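Local coordinates for glucose-inhibited division protein A-related protein, probable oxidoreductase (Thermus thermophilus, PDB 2CUL) that binds flavin-adenine dinucleotide in a Rossmann-type fold and is probably an oxidoreductase related to the glucose-inhibited division protein A family, at residues 7-12 / 117-122. Residues are numbered along the deposited sequence; the frame is centred on the assembly and turned at random.
With FAD (flavin-adenine dinucleotide), chain B.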
loop_
_atom_site.group_PDB
_atom_site.type_symbol
_atom_site.label_atom_id
_atom_site.label_comp_id
_atom_site.label_asym_id
_atom_site.label_seq_id
_atom_site.Cartn_x
_atom_site.Cartn_y
_atom_site.Cartn_z
ATOM N N LEU A 7 4.376 10.868 0.125
ATOM C CA LEU A 7 4.278 10.030 1.314
ATOM C C LEU A 7 3.357 8.878 0.936
ATOM O O LEU A 7 2.212 9.097 0.541
ATOM C CB LEU A 7 3.665 10.804 2.487
ATOM C CG LEU A 7 3.312 9.967 3.723
ATOM C CD1 LEU A 7 4.585 9.440 4.380
ATOM C CD2 LEU A 7 2.533 10.832 4.713
ATOM N N ILE A 8 3.865 7.657 1.054
ATOM C CA ILE A 8 3.096 6.469 0.708
ATOM C C ILE A 8 2.778 5.661 1.959
ATOM O O ILE A 8 3.676 5.334 2.735
ATOM C CB ILE A 8 3.894 5.568 -0.256
ATOM C CG1 ILE A 8 4.279 6.362 -1.510
ATOM C CG2 ILE A 8 3.065 4.340 -0.638
ATOM C CD1 ILE A 8 5.299 5.649 -2.388
ATOM N N VAL A 9 1.498 5.347 2.145
ATOM C CA VAL A 9 1.051 4.556 3.286
ATOM C C VAL A 9 0.837 3.112 2.832
ATOM O O VAL A 9 -0.126 2.807 2.121
ATOM C CB VAL A 9 -0.270 5.114 3.870
ATOM C CG1 VAL A 9 -0.727 4.264 5.053
ATOM C CG2 VAL A 9 -0.065 6.559 4.312
ATOM N N GLY A 10 1.749 2.229 3.239
ATOM C CA GLY A 10 1.655 0.828 2.864
ATOM C C GLY A 10 2.827 0.387 2.008
ATOM O O GLY A 10 2.951 0.803 0.858
ATOM N N ALA A 11 3.688 -0.459 2.570
ATOM C CA ALA A 11 4.862 -0.952 1.859
ATOM C C ALA A 11 4.614 -2.329 1.260
ATOM O O ALA A 11 5.427 -3.245 1.419
ATOM C CB ALA A 11 6.057 -1.002 2.805
ATOM N N GLY A 12 3.484 -2.464 0.575
ATOM C CA GLY A 12 3.137 -3.724 -0.050
ATOM C C GLY A 12 3.500 -3.715 -1.522
ATOM O O GLY A 12 4.268 -2.868 -1.979
ATOM N N VAL A 117 -0.041 12.542 -0.915
ATOM C CA VAL A 117 -0.224 11.391 -0.040
ATOM C C VAL A 117 -0.892 10.253 -0.799
ATOM O O VAL A 117 -1.945 10.432 -1.409
ATOM C CB VAL A 117 -1.074 11.770 1.194
ATOM C CG1 VAL A 117 -1.286 10.554 2.082
ATOM C CG2 VAL A 117 -0.377 12.881 1.978
ATOM N N VAL A 118 -0.260 9.087 -0.756
ATOM C CA VAL A 118 -0.747 7.903 -1.453
ATOM C C VAL A 118 -1.176 6.809 -0.487
ATOM O O VAL A 118 -0.414 6.425 0.401
ATOM C CB VAL A 118 0.358 7.304 -2.362
ATOM C CG1 VAL A 118 -0.158 6.052 -3.069
ATOM C CG2 VAL A 118 0.828 8.339 -3.377
ATOM N N LEU A 119 -2.395 6.309 -0.664
ATOM C CA LEU A 119 -2.896 5.223 0.165
ATOM C C LEU A 119 -2.737 3.936 -0.642
ATOM O O LEU A 119 -3.297 3.804 -1.731
ATOM C CB LEU A 119 -4.372 5.440 0.522
ATOM C CG LEU A 119 -4.691 6.693 1.337
ATOM C CD1 LEU A 119 -6.176 6.730 1.675
ATOM C CD2 LEU A 119 -3.862 6.694 2.618
ATOM N N ALA A 120 -1.946 3.006 -0.114
ATOM C CA ALA A 120 -1.698 1.716 -0.764
ATOM C C ALA A 120 -1.826 0.673 0.337
ATOM O O ALA A 120 -0.934 -0.151 0.540
ATOM C CB ALA A 120 -0.286 1.687 -1.357
ATOM N N VAL A 121 -2.969 0.705 1.018
ATOM C CA VAL A 121 -3.230 -0.159 2.162
ATOM C C VAL A 121 -3.780 -1.565 1.923
ATOM O O VAL A 121 -4.171 -2.244 2.870
ATOM C CB VAL A 121 -4.139 0.581 3.176
ATOM C CG1 VAL A 121 -3.428 1.840 3.682
ATOM C CG2 VAL A 121 -5.467 0.953 2.526
ATOM N N GLY A 122 -3.798 -1.998 0.667
ATOM C CA GLY A 122 -4.260 -3.337 0.338
ATOM C C GLY A 122 -5.599 -3.779 0.895
ATOM O O GLY A 122 -6.597 -3.072 0.785
HETATM P PA FAD B . -0.411 -5.261 0.396
HETATM O O1A FAD B . -1.274 -6.058 1.281
HETATM O O2A FAD B . 0.678 -5.928 -0.364
HETATM O O5B FAD B . 0.260 -4.081 1.234
HETATM C C5B FAD B . -0.543 -3.250 2.074
HETATM C C4B FAD B . 0.407 -2.662 3.109
HETATM O O4B FAD B . -0.279 -1.580 3.739
HETATM C C3B FAD B . 0.809 -3.637 4.234
HETATM O O3B FAD B . 2.206 -3.665 4.437
HETATM C C2B FAD B . 0.041 -3.126 5.416
HETATM O O2B FAD B . 0.552 -3.473 6.682
HETATM C C1B FAD B . 0.009 -1.628 5.129
HETATM N N9A FAD B . -1.038 -0.884 5.826
HETATM C C8A FAD B . -2.396 -1.090 5.746
HETATM N N7A FAD B . -3.079 -0.239 6.503
HETATM C C5A FAD B . -2.112 0.551 7.094
HETATM C C6A FAD B . -2.201 1.633 8.002
HETATM N N6A FAD B . -3.341 2.107 8.472
HETATM N N1A FAD B . -1.014 2.221 8.410
HETATM C C2A FAD B . 0.189 1.748 7.936
HETATM N N3A FAD B . 0.336 0.714 7.066
HETATM C C4A FAD B . -0.841 0.152 6.678
HETATM N N1 FAD B . -2.328 -12.057 -5.554
HETATM C C2 FAD B . -1.441 -12.949 -6.112
HETATM O O2 FAD B . -0.821 -12.672 -7.110
HETATM N N3 FAD B . -1.267 -14.196 -5.493
HETATM C C4 FAD B . -1.931 -14.598 -4.355
HETATM O O4 FAD B . -1.726 -15.726 -3.856
HETATM C C4X FAD B . -2.843 -13.685 -3.785
HETATM N N5 FAD B . -3.556 -14.023 -2.643
HETATM C C5X FAD B . -4.452 -13.133 -2.081
HETATM C C6 FAD B . -5.156 -13.496 -0.934
HETATM C C7 FAD B . -6.075 -12.630 -0.312
HETATM C C7M FAD B . -6.798 -13.087 0.931
HETATM C C8 FAD B . -6.284 -11.329 -0.893
HETATM C C8M FAD B . -7.242 -10.339 -0.288
HETATM C C9 FAD B . -5.582 -10.946 -2.063
HETATM C C9A FAD B . -4.656 -11.828 -2.681
HETATM N N10 FAD B . -3.919 -11.481 -3.868
HETATM C C10 FAD B . -3.016 -12.409 -4.419
HETATM C "C1'" FAD B . -4.095 -10.142 -4.561
HETATM C "C2'" FAD B . -2.983 -9.076 -4.428
HETATM O "O2'" FAD B . -1.906 -9.422 -5.257
HETATM C "C3'" FAD B . -2.477 -8.917 -2.980
HETATM O "O3'" FAD B . -3.539 -8.554 -2.099
HETATM C "C4'" FAD B . -1.400 -7.823 -2.836
HETATM O "O4'" FAD B . -0.752 -7.911 -1.569
HETATM C "C5'" FAD B . -2.062 -6.443 -3.018
HETATM O "O5'" FAD B . -1.061 -5.415 -2.935
HETATM P P FAD B . -1.278 -4.072 -2.121
HETATM O O1P FAD B . -0.043 -3.303 -2.347
HETATM O O2P FAD B . -2.563 -3.405 -2.520
HETATM O O3P FAD B . -1.417 -4.507 -0.615
HETATM O O HOH W 1 1.176 -1.420 -0.737
#
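V117 opens the pairing of two neighbouring parallel strands by turning its CA hydrogen to L7 O, the same oxygen that accepts the N-H of V118 (V118 N to L7 O, 2.8 Å). V118 continues the ladder through its own carbonyl: its O takes V9 N at 2.8 Å, almost straight at 173°, while its CB lies alongside I8 CG1 on the face where helix 13-24 packs on I8 and V204 on V118. On the other face L119 lays CD2 against V9 CB, 4.1 Å away. A120 closes the ladder with a more bent bond from its N to V9 O, and its own O comes within 3.6 Å of G10 CA, where a side chain would collide with it. V121, its CG1 anti to the carbonyl carbon (chi1 -61°), sets that methyl 3.9 Å from V9 CG1 and 3.5 Å from FAD N7A. V9 CG1 also lies 3.9 Å from FAD C2A; an alanine here would probably open a gap between V121 and the adenine. G122 brings its CA to the pyrophosphate, and a water links A120 O to FAD O1P. C-terminal strand ends meeting a dinucleotide, with G10 and G12 consistent with a GxGxxG turn, characterise the Rossmann fold.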